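Local structure of titin (Homo sapiens, 2A38) at residues P104-L110 and L123-G129; V134-D140 and T173-T179; Q13-E19 and A93-A99. The protein spans half a muscle sarcomere, from Z-disc to M-band, as a giant structural filament, its N-terminal pair of immunoglobulin domains, Z1Z2, belonging to the Z-disc end. One frame throughout, in Å; residues are numbered along the deposited sequence.

Contact 1. Residues P104-L110 and L123-G129; sequences PNFVQRL and LQVRVTG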
loop_
_atom_site.group_PDB
_atom_site.type_symbol
_atom_site.label_atom_id
_atom_site.label_comp_id
_atom_site.label_asym_id
_atom_site.label_seq_id
_atom_site.Cartn_x
_atom_site.Cartn_y
_atom_site.Cartn_z
ATOM N N PRO A 104 9.230 -9.714 2.851
ATOM C CA PRO A 104 9.162 -10.289 1.503
ATOM C C PRO A 104 8.319 -11.561 1.520
ATOM O O PRO A 104 8.417 -12.382 2.428
ATOM C CB PRO A 104 10.622 -10.568 1.176
ATOM C CG PRO A 104 11.357 -9.529 1.996
ATOM C CD PRO A 104 10.628 -9.600 3.300
ATOM N N ASN A 105 7.491 -11.718 0.503
ATOM C CA ASN A 105 6.624 -12.871 0.413
ATOM C C ASN A 105 6.625 -13.436 -1.000
ATOM O O ASN A 105 6.537 -12.690 -1.972
ATOM C CB ASN A 105 5.214 -12.463 0.813
ATOM C CG ASN A 105 4.226 -13.596 0.684
ATOM O OD1 ASN A 105 4.442 -14.684 1.227
ATOM N ND2 ASN A 105 3.130 -13.351 -0.032
ATOM N N PHE A 106 6.750 -14.754 -1.116
ATOM C CA PHE A 106 6.738 -15.385 -2.426
ATOM C C PHE A 106 5.328 -15.789 -2.806
ATOM O O PHE A 106 4.811 -16.789 -2.313
ATOM C CB PHE A 106 7.626 -16.623 -2.447
ATOM C CG PHE A 106 9.082 -16.310 -2.454
ATOM C CD1 PHE A 106 9.807 -16.293 -1.277
ATOM C CD2 PHE A 106 9.720 -15.970 -3.638
ATOM C CE1 PHE A 106 11.145 -15.937 -1.282
ATOM C CE2 PHE A 106 11.055 -15.615 -3.646
ATOM C CZ PHE A 106 11.767 -15.596 -2.472
ATOM N N VAL A 107 4.701 -14.998 -3.668
ATOM C CA VAL A 107 3.351 -15.294 -4.127
ATOM C C VAL A 107 3.513 -16.512 -5.017
ATOM O O VAL A 107 2.714 -17.445 -4.966
ATOM C CB VAL A 107 2.771 -14.123 -4.945
ATOM C CG1 VAL A 107 1.430 -14.510 -5.537
ATOM C CG2 VAL A 107 2.629 -12.899 -4.061
ATOM N N GLN A 108 4.565 -16.483 -5.832
ATOM C CA GLN A 108 4.902 -17.596 -6.717
ATOM C C GLN A 108 6.329 -18.026 -6.363
ATOM O O GLN A 108 7.271 -17.231 -6.456
ATOM C CB GLN A 108 4.852 -17.179 -8.183
ATOM C CG GLN A 108 5.133 -18.335 -9.124
ATOM C CD GLN A 108 5.315 -17.886 -10.553
ATOM O OE1 GLN A 108 4.830 -16.824 -10.944
ATOM N NE2 GLN A 108 6.004 -18.700 -11.349
ATOM N N ARG A 109 6.469 -19.279 -5.947
ATOM C CA ARG A 109 7.749 -19.843 -5.554
ATOM C C ARG A 109 8.408 -20.633 -6.673
ATOM O O ARG A 109 7.774 -20.958 -7.674
ATOM C CB ARG A 109 7.549 -20.780 -4.364
ATOM C CG ARG A 109 7.156 -20.090 -3.090
ATOM C CD ARG A 109 6.879 -21.089 -1.978
ATOM N NE ARG A 109 6.852 -20.428 -0.674
ATOM C CZ ARG A 109 6.235 -20.909 0.402
ATOM N NH1 ARG A 109 5.580 -22.062 0.339
ATOM N NH2 ARG A 109 6.271 -20.233 1.542
ATOM N N LEU A 110 9.687 -20.944 -6.486
ATOM C CA LEU A 110 10.434 -21.743 -7.454
ATOM C C LEU A 110 9.876 -23.161 -7.374
ATOM O O LEU A 110 9.449 -23.599 -6.309
ATOM C CB LEU A 110 11.916 -21.806 -7.082
ATOM C CG LEU A 110 12.851 -20.614 -7.225
ATOM C CD1 LEU A 110 14.259 -21.028 -6.807
ATOM C CD2 LEU A 110 12.848 -20.146 -8.670
ATOM N N LEU A 123 12.736 -20.608 -14.653
ATOM C CA LEU A 123 12.390 -20.692 -13.242
ATOM C C LEU A 123 11.905 -19.291 -12.849
ATOM O O LEU A 123 12.643 -18.319 -12.992
ATOM C CB LEU A 123 13.629 -21.073 -12.426
ATOM C CG LEU A 123 14.356 -22.340 -12.879
ATOM C CD1 LEU A 123 15.664 -22.512 -12.125
ATOM C CD2 LEU A 123 13.448 -23.527 -12.661
ATOM N N GLN A 124 10.669 -19.184 -12.367
ATOM C CA GLN A 124 10.119 -17.889 -11.976
ATOM C C GLN A 124 9.642 -17.796 -10.543
ATOM O O GLN A 124 9.285 -18.793 -9.922
ATOM C CB GLN A 124 8.921 -17.508 -12.840
ATOM C CG GLN A 124 9.181 -17.357 -14.304
ATOM C CD GLN A 124 8.049 -16.610 -14.979
ATOM O OE1 GLN A 124 6.889 -16.725 -14.572
ATOM N NE2 GLN A 124 8.376 -15.846 -16.017
ATOM N N VAL A 125 9.603 -16.561 -10.053
ATOM C CA VAL A 125 9.123 -16.243 -8.723
ATOM C C VAL A 125 8.421 -14.885 -8.801
ATOM O O VAL A 125 8.733 -14.052 -9.656
ATOM C CB VAL A 125 10.281 -16.123 -7.696
ATOM C CG1 VAL A 125 11.016 -17.441 -7.561
ATOM C CG2 VAL A 125 11.246 -15.016 -8.122
ATOM N N ARG A 126 7.452 -14.674 -7.930
ATOM C CA ARG A 126 6.759 -13.392 -7.857
ATOM C C ARG A 126 6.904 -13.003 -6.389
ATOM O O ARG A 126 6.492 -13.743 -5.505
ATOM C CB ARG A 126 5.282 -13.521 -8.239
ATOM C CG ARG A 126 4.545 -12.201 -8.111
ATOM C CD ARG A 126 3.110 -12.299 -8.585
ATOM N NE ARG A 126 3.000 -12.267 -10.041
ATOM C CZ ARG A 126 3.201 -11.182 -10.785
ATOM N NH1 ARG A 126 3.529 -10.026 -10.216
ATOM N NH2 ARG A 126 3.061 -11.250 -12.103
ATOM N N VAL A 127 7.522 -11.856 -6.134
ATOM C CA VAL A 127 7.763 -11.410 -4.766
ATOM C C VAL A 127 7.137 -10.064 -4.442
ATOM O O VAL A 127 7.177 -9.137 -5.250
ATOM C CB VAL A 127 9.281 -11.280 -4.484
ATOM C CG1 VAL A 127 9.508 -10.923 -3.025
ATOM C CG2 VAL A 127 9.992 -12.562 -4.833
ATOM N N THR A 128 6.575 -9.961 -3.243
ATOM C CA THR A 128 5.972 -8.716 -2.782
ATOM C C THR A 128 6.601 -8.334 -1.448
ATOM O O THR A 128 7.262 -9.150 -0.806
ATOM C CB THR A 128 4.457 -8.855 -2.579
ATOM O OG1 THR A 128 4.196 -9.937 -1.671
ATOM C CG2 THR A 128 3.757 -9.111 -3.919
ATOM N N GLY A 129 6.384 -7.090 -1.038
ATOM C CA GLY A 129 6.928 -6.610 0.217
ATOM C C GLY A 129 7.081 -5.102 0.209
ATOM O O GLY A 129 7.198 -4.480 -0.854
HETATM O O HOH W 1 7.577 -21.050 -10.320
#

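Contact 2. Residues V134-D140 and T173-T179; sequences VVKFYRD and TYSVNAT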
loop_
_atom_site.group_PDB
_atom_site.type_symbol
_atom_site.label_atom_id
_atom_site.label_comp_id
_atom_site.label_asym_id
_atom_site.label_seq_id
_atom_site.Cartn_x
_atom_site.Cartn_y
_atom_site.Cartn_z
ATOM N N VAL A 134 14.815 -6.733 -2.305
ATOM C CA VAL A 134 15.962 -6.850 -3.194
ATOM C C VAL A 134 15.990 -8.354 -3.426
ATOM O O VAL A 134 16.018 -9.128 -2.469
ATOM C CB VAL A 134 17.271 -6.428 -2.510
ATOM C CG1 VAL A 134 18.456 -6.767 -3.413
ATOM C CG2 VAL A 134 17.241 -4.936 -2.208
ATOM N N VAL A 135 15.975 -8.772 -4.686
ATOM C CA VAL A 135 15.949 -10.197 -5.007
ATOM C C VAL A 135 17.208 -10.662 -5.726
ATOM O O VAL A 135 17.648 -10.040 -6.690
ATOM C CB VAL A 135 14.719 -10.514 -5.890
ATOM C CG1 VAL A 135 14.554 -12.004 -6.070
ATOM C CG2 VAL A 135 13.471 -9.925 -5.260
ATOM N N LYS A 136 17.785 -11.759 -5.258
ATOM C CA LYS A 136 18.980 -12.316 -5.888
ATOM C C LYS A 136 18.827 -13.816 -6.068
ATOM O O LYS A 136 18.214 -14.481 -5.247
ATOM C CB LYS A 136 20.220 -11.995 -5.058
ATOM C CG LYS A 136 20.540 -10.511 -5.054
ATOM C CD LYS A 136 21.794 -10.192 -4.265
ATOM C CE LYS A 136 22.138 -8.704 -4.389
ATOM N NZ LYS A 136 23.304 -8.310 -3.538
ATOM N N PHE A 137 19.377 -14.337 -7.156
ATOM C CA PHE A 137 19.282 -15.759 -7.466
ATOM C C PHE A 137 20.597 -16.461 -7.214
ATOM O O PHE A 137 21.664 -15.918 -7.495
ATOM C CB PHE A 137 18.884 -15.959 -8.928
ATOM C CG PHE A 137 17.539 -15.392 -9.277
ATOM C CD1 PHE A 137 17.328 -14.010 -9.299
ATOM C CD2 PHE A 137 16.474 -16.239 -9.574
ATOM C CE1 PHE A 137 16.070 -13.484 -9.614
ATOM C CE2 PHE A 137 15.211 -15.724 -9.890
ATOM C CZ PHE A 137 15.012 -14.346 -9.909
ATOM N N TYR A 138 20.515 -17.681 -6.706
ATOM C CA TYR A 138 21.701 -18.465 -6.403
ATOM C C TYR A 138 21.627 -19.883 -6.938
ATOM O O TYR A 138 20.550 -20.460 -7.061
ATOM C CB TYR A 138 21.897 -18.536 -4.897
ATOM C CG TYR A 138 22.024 -17.190 -4.242
ATOM C CD1 TYR A 138 23.272 -16.615 -4.032
ATOM C CD2 TYR A 138 20.894 -16.477 -3.854
ATOM C CE1 TYR A 138 23.394 -15.358 -3.450
ATOM C CE2 TYR A 138 20.999 -15.225 -3.274
ATOM C CZ TYR A 138 22.252 -14.669 -3.072
ATOM O OH TYR A 138 22.365 -13.430 -2.486
ATOM N N ARG A 139 22.789 -20.432 -7.267
ATOM C CA ARG A 139 22.885 -21.807 -7.720
ATOM C C ARG A 139 23.878 -22.420 -6.751
ATOM O O ARG A 139 25.041 -22.025 -6.719
ATOM C CB ARG A 139 23.443 -21.910 -9.134
ATOM C CG ARG A 139 23.454 -23.354 -9.617
ATOM C CD ARG A 139 24.497 -23.606 -10.682
ATOM N NE ARG A 139 24.655 -25.036 -10.917
ATOM C CZ ARG A 139 25.668 -25.578 -11.587
ATOM N NH1 ARG A 139 26.622 -24.800 -12.088
ATOM N NH2 ARG A 139 25.727 -26.895 -11.755
ATOM N N ASP A 140 23.416 -23.370 -5.950
ATOM C CA ASP A 140 24.271 -24.011 -4.953
ATOM C C ASP A 140 24.999 -22.960 -4.105
ATOM O O ASP A 140 26.189 -23.100 -3.814
ATOM C CB ASP A 140 25.299 -24.941 -5.623
ATOM C CG ASP A 140 24.660 -26.177 -6.273
ATOM O OD1 ASP A 140 23.760 -26.808 -5.658
ATOM O OD2 ASP A 140 25.080 -26.524 -7.403
ATOM N N THR A 173 21.024 -27.064 -7.045
ATOM C CA THR A 173 20.026 -26.435 -6.198
ATOM C C THR A 173 19.928 -24.959 -6.532
ATOM O O THR A 173 20.904 -24.221 -6.405
ATOM C CB THR A 173 20.387 -26.589 -4.720
ATOM O OG1 THR A 173 20.332 -27.975 -4.363
ATOM C CG2 THR A 173 19.417 -25.818 -3.855
ATOM N N TYR A 174 18.751 -24.539 -6.983
ATOM C CA TYR A 174 18.538 -23.147 -7.325
ATOM C C TYR A 174 17.701 -22.491 -6.259
ATOM O O TYR A 174 16.727 -23.070 -5.788
ATOM C CB TYR A 174 17.849 -23.018 -8.683
ATOM C CG TYR A 174 18.783 -23.305 -9.833
ATOM C CD1 TYR A 174 19.161 -24.613 -10.142
ATOM C CD2 TYR A 174 19.339 -22.266 -10.574
ATOM C CE1 TYR A 174 20.070 -24.877 -11.156
ATOM C CE2 TYR A 174 20.249 -22.517 -11.588
ATOM C CZ TYR A 174 20.612 -23.824 -11.874
ATOM O OH TYR A 174 21.522 -24.073 -12.871
ATOM N N SER A 175 18.091 -21.286 -5.864
ATOM C CA SER A 175 17.351 -20.564 -4.844
ATOM C C SER A 175 17.284 -19.068 -5.122
ATOM O O SER A 175 18.066 -18.515 -5.898
ATOM C CB SER A 175 18.001 -20.781 -3.488
ATOM O OG SER A 175 19.363 -20.408 -3.540
ATOM N N VAL A 176 16.324 -18.418 -4.491
ATOM C CA VAL A 176 16.181 -16.989 -4.632
ATOM C C VAL A 176 16.013 -16.458 -3.228
ATOM O O VAL A 176 15.296 -17.032 -2.410
ATOM C CB VAL A 176 14.966 -16.604 -5.497
ATOM C CG1 VAL A 176 13.764 -17.387 -5.066
ATOM C CG2 VAL A 176 14.695 -15.116 -5.377
ATOM N N ASN A 177 16.719 -15.374 -2.954
ATOM C CA ASN A 177 16.689 -14.727 -1.660
ATOM C C ASN A 177 16.094 -13.333 -1.823
ATOM O O ASN A 177 16.537 -12.569 -2.684
ATOM C CB ASN A 177 18.108 -14.620 -1.136
ATOM C CG ASN A 177 18.181 -14.834 0.326
ATOM O OD1 ASN A 177 17.922 -13.927 1.111
ATOM N ND2 ASN A 177 18.516 -16.056 0.721
ATOM N N ALA A 178 15.095 -13.006 -1.011
ATOM C CA ALA A 178 14.461 -11.688 -1.081
ATOM C C ALA A 178 14.526 -11.024 0.284
ATOM O O ALA A 178 14.134 -11.613 1.279
ATOM C CB ALA A 178 13.010 -11.824 -1.540
ATOM N N THR A 179 15.014 -9.792 0.336
ATOM C CA THR A 179 15.126 -9.094 1.612
ATOM C C THR A 179 14.625 -7.655 1.581
ATOM O O THR A 179 14.641 -7.001 0.546
ATOM C CB THR A 179 16.608 -8.993 2.087
ATOM O OG1 THR A 179 17.325 -8.119 1.205
ATOM C CG2 THR A 179 17.294 -10.354 2.094
HETATM O O HOH W 2 22.531 -29.742 -5.697
#

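Contact 3. Residues Q13-E19 and A93-A99; sequences QSVVVLE and AELLVKA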
loop_
_atom_site.group_PDB
_atom_site.type_symbol
_atom_site.label_atom_id
_atom_site.label_comp_id
_atom_site.label_asym_id
_atom_site.label_seq_id
_atom_site.Cartn_x
_atom_site.Cartn_y
_atom_site.Cartn_z
ATOM N N GLN A 13 -12.260 13.486 16.117
ATOM C CA GLN A 13 -11.266 12.813 16.944
ATOM C C GLN A 13 -10.006 12.574 16.114
ATOM O O GLN A 13 -10.073 12.062 14.995
ATOM C CB GLN A 13 -11.809 11.477 17.476
ATOM C CG GLN A 13 -12.864 11.603 18.585
ATOM C CD GLN A 13 -12.342 12.291 19.861
ATOM O OE1 GLN A 13 -11.382 11.829 20.495
ATOM N NE2 GLN A 13 -12.983 13.394 20.242
ATOM N N SER A 14 -8.859 12.974 16.651
ATOM C CA SER A 14 -7.599 12.770 15.954
ATOM C C SER A 14 -7.442 11.276 15.723
ATOM O O SER A 14 -7.896 10.467 16.534
ATOM C CB SER A 14 -6.432 13.289 16.790
ATOM O OG SER A 14 -6.429 14.705 16.822
ATOM N N VAL A 15 -6.802 10.906 14.619
ATOM C CA VAL A 15 -6.630 9.498 14.313
ATOM C C VAL A 15 -5.290 9.143 13.664
ATOM O O VAL A 15 -4.761 9.881 12.829
ATOM C CB VAL A 15 -7.779 9.005 13.404
ATOM C CG1 VAL A 15 -7.732 9.726 12.076
ATOM C CG2 VAL A 15 -7.686 7.506 13.209
ATOM N N VAL A 16 -4.736 8.013 14.088
ATOM C CA VAL A 16 -3.486 7.510 13.540
ATOM C C VAL A 16 -3.885 6.359 12.636
ATOM O O VAL A 16 -4.388 5.334 13.100
ATOM C CB VAL A 16 -2.543 6.970 14.628
ATOM C CG1 VAL A 16 -1.265 6.440 13.987
ATOM C CG2 VAL A 16 -2.219 8.069 15.618
ATOM N N VAL A 17 -3.679 6.540 11.341
ATOM C CA VAL A 17 -4.037 5.514 10.386
ATOM C C VAL A 17 -2.805 4.948 9.680
ATOM O O VAL A 17 -1.798 5.634 9.490
ATOM C CB VAL A 17 -5.043 6.066 9.340
ATOM C CG1 VAL A 17 -4.371 7.107 8.460
ATOM C CG2 VAL A 17 -5.601 4.932 8.506
ATOM N N LEU A 18 -2.908 3.679 9.304
ATOM C CA LEU A 18 -1.846 2.956 8.620
ATOM C C LEU A 18 -1.915 3.232 7.121
ATOM O O LEU A 18 -2.979 3.105 6.520
ATOM C CB LEU A 18 -2.031 1.462 8.876
ATOM C CG LEU A 18 -0.910 0.501 8.503
ATOM C CD1 LEU A 18 0.338 0.802 9.336
ATOM C CD2 LEU A 18 -1.395 -0.918 8.753
ATOM N N GLU A 19 -0.792 3.612 6.518
ATOM C CA GLU A 19 -0.763 3.887 5.084
ATOM C C GLU A 19 -1.608 2.906 4.292
ATOM O O GLU A 19 -1.629 1.711 4.587
ATOM C CB GLU A 19 0.647 3.784 4.539
ATOM C CG GLU A 19 1.478 5.016 4.638
ATOM C CD GLU A 19 2.590 4.977 3.619
ATOM O OE1 GLU A 19 2.298 5.213 2.422
ATOM O OE2 GLU A 19 3.747 4.685 4.009
ATOM N N ALA A 93 -9.017 18.429 14.110
ATOM C CA ALA A 93 -8.337 17.216 14.568
ATOM C C ALA A 93 -7.122 16.974 13.688
ATOM O O ALA A 93 -6.971 17.590 12.637
ATOM C CB ALA A 93 -9.277 16.012 14.499
ATOM N N GLU A 94 -6.255 16.066 14.110
ATOM C CA GLU A 94 -5.062 15.783 13.334
ATOM C C GLU A 94 -5.046 14.353 12.806
ATOM O O GLU A 94 -5.481 13.419 13.484
ATOM C CB GLU A 94 -3.824 16.029 14.188
ATOM C CG GLU A 94 -2.529 15.915 13.424
ATOM C CD GLU A 94 -1.332 15.681 14.338
ATOM O OE1 GLU A 94 -1.146 16.475 15.291
ATOM O OE2 GLU A 94 -0.580 14.700 14.101
ATOM N N LEU A 95 -4.563 14.192 11.580
ATOM C CA LEU A 95 -4.463 12.872 10.971
ATOM C C LEU A 95 -2.983 12.476 10.925
ATOM O O LEU A 95 -2.166 13.167 10.318
ATOM C CB LEU A 95 -5.041 12.887 9.552
ATOM C CG LEU A 95 -4.798 11.623 8.713
ATOM C CD1 LEU A 95 -5.436 10.424 9.385
ATOM C CD2 LEU A 95 -5.365 11.807 7.317
ATOM N N LEU A 96 -2.644 11.377 11.590
ATOM C CA LEU A 96 -1.270 10.887 11.615
ATOM C C LEU A 96 -1.207 9.575 10.851
ATOM O O LEU A 96 -1.881 8.610 11.207
ATOM C CB LEU A 96 -0.813 10.671 13.056
ATOM C CG LEU A 96 0.543 9.983 13.214
ATOM C CD1 LEU A 96 1.604 10.760 12.441
ATOM C CD2 LEU A 96 0.903 9.880 14.698
ATOM N N VAL A 97 -0.403 9.539 9.795
ATOM C CA VAL A 97 -0.289 8.337 8.977
ATOM C C VAL A 97 0.943 7.508 9.331
ATOM O O VAL A 97 2.072 7.997 9.274
ATOM C CB VAL A 97 -0.244 8.699 7.480
ATOM C CG1 VAL A 97 -0.192 7.438 6.635
ATOM C CG2 VAL A 97 -1.459 9.536 7.124
ATOM N N LYS A 98 0.709 6.249 9.696
ATOM C CA LYS A 98 1.781 5.327 10.066
ATOM C C LYS A 98 2.293 4.561 8.848
ATOM O O LYS A 98 1.515 3.958 8.109
ATOM C CB LYS A 98 1.279 4.342 11.133
ATOM C CG LYS A 98 2.279 3.256 11.516
ATOM C CD LYS A 98 3.608 3.861 11.967
ATOM C CE LYS A 98 4.716 2.812 12.017
ATOM N NZ LYS A 98 6.060 3.423 12.226
ATOM N N ALA A 99 3.607 4.596 8.644
ATOM C CA ALA A 99 4.240 3.906 7.520
ATOM C C ALA A 99 3.915 2.415 7.532
ATOM O O ALA A 99 3.968 1.758 8.573
ATOM C CB ALA A 99 5.747 4.107 7.566
#

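Contact 1. Residues P104-L110 and L123-G129
Phe106 lies alongside Val125 and Val127 on the inward face of this antiparallel pair. Its CE2 comes within 3.4 Å of Val127 CG2, while Val125 CB meets the ring at an edge, near its plane, 4.1 Å from Phe106 CD2. With CG set opposite its own carbonyl carbon (chi1 -74°), the ring drops toward strand 172-180 and reaches Val176. Further along, Leu110 CD2 presses against Val125 CG1 at 3.5 Å, tighter than usual for two carbons, and also rests on Leu123 CB. Val125 thus meets Phe106 through CB and Leu110 through CG1, and both partners belong to the buried interior.

On the other face Gln108 and Arg126 pack through their CB atoms, and Arg126 lies alongside Val107, its CD reaching CB and CG1 of the valine. Main-chain bonds join Asn105 to Thr128 in both directions. Beyond them, Val107 N donates to Arg126 O at 2.9 Å, and Gln108 N adds a weak bond of 3.4 Å to that same oxygen; Arg126 N returns a bond to Gln108 O.

At the polar edge Gln108 NE2 lies 3.5 Å from Gln124 CB, the two amide planes turned 50° apart. A water accepts from Gln108 NE2 and donates to both Arg109 O (2.7 Å) and Gln124 O (2.9 Å), joining two carbonyls that cannot bond each other. Leu110 N turns instead to Ser187 OG on strand 183-193. Val107 and Gln108, both facing Arg126, define a classic beta bulge, placed where the first strand turns a corner on its way from one sheet of the I-set immunoglobulin domain towards the other.

Contact 2. Residues V134-D140 and T173-T179
Strands 134-139 and 173-179 run antiparallel, their axes 4.6 Å apart at closest approach with N-to-C directions 161° apart, and seven main-chain hydrogen bonds keep one register from Val134–Thr179 to Asp140–Thr173. They are the C and F strands of the immunoglobulin sandwich. Phe137, Val176, Ala178 and Tyr174 point into it, where Phe137 and Tyr174 meet strand 158-166 of the opposing sheet. Tyr174 is also covered on one ring face by the aliphatic part of Arg139: CG, anti to the backbone N (chi1 -177°), stands over the face in a CH-pi contact, 4.0 Å from the ring centroid, and the extended chain beyond it runs obliquely on to the hydroxyl. The Arg139 guanidinium donates through NH2 to Ser171 O, and Tyr174 OH bonds to Asp170 O, the latter four residues earlier in the chain, as in the tyrosine corner of this fold.

The outer face is more polar. Tyr138 CB rests 3.4 Å from Ser175 OG, and Tyr138 CE2 meets Asn177 CB at 3.6 Å, with the ring and amide planes almost perpendicular. At the strand end a water bridges Asp140 OD1 and Thr173 OG1, which also bonds Glu190. Thr173 N closes the pair by donating to Asp140 OD1 at 3.1 Å, from 50° above the carboxylate plane.

Contact 3. Residues Q13-E19 and A93-A99
Val15, Val16, Val17 and Leu18 pair in parallel with Leu95, Leu96, Val97 and Lys98, the strand directions differing by 28°. Main-chain bonds alternate between the two sides in the parallel manner: Val15 N to Glu94 O, Leu96 N to Val15 O, Val17 N to Leu96 O, Lys98 N to Val17 O and Glu19 N to Lys98 O. The bond from Lys98 N to Val17 O is short, 2.6 Å, and that from Glu19 N to Lys98 O is nearly straight, 176° at the hydrogen.

One bond uses a side chain. Ser14 OG accepts from Glu94 N at 3.0 Å, extending the ladder one step before the strand 15-18 begins.

Apolar contacts fall on two faces. Inward, Leu95 CD1 is shared: it lies 3.6 Å from Val15 CG1 and equally 3.6 Å from Val17 CG1. Both valines hold CG1 between backbone N and carbonyl carbon (chi1 68° in Val17), which turns that methyl toward the leucine. Phe25 of the opposing sheet lies against Val15, Leu95 and Ala93, while Val70 meets Val17 and Val97. On the outer face Val16 CG2 runs beside Leu96 CD2 at 3.7 Å, and Leu18 CD1 touches Lys98 CG at 3.8 Å.

Charged side chains contribute mainly their carbon. The Glu19 side chain crosses that of Val97 at about a right angle, its CG 3.6 Å from Val97 CG1, and the carboxylate has a long, weak ion pair with Lys72.

The A' and G strands of the first I-set domain are therefore joined by directional main-chain bonds backed by aliphatic packing. Such a parallel ladder would be expected to share load among several bonds at once if the two strands were pulled lengthwise past each other.

Overall arrangement
Contacts 1 and 2 belong to the second immunoglobulin domain and contact 3 to the first, its centre about 31 Å from that of contact 1 and about 38 Å from that of contact 2. Contacts 1 and 2 lie in the two facing sheets and meet in the core, where Phe106 CE2 comes 3.5 Å from Val176 CG1; Leu110 CD1 also packs on the backbone of Tyr174 and Ser175. Contact 3 is more superficial, half of its touching residues being exposed. The chemistry follows place: a bulged antiparallel edge in contact 1, a regular antiparallel centre with aromatic side chains in contact 2, and a parallel, mainly aliphatic edge in contact 3.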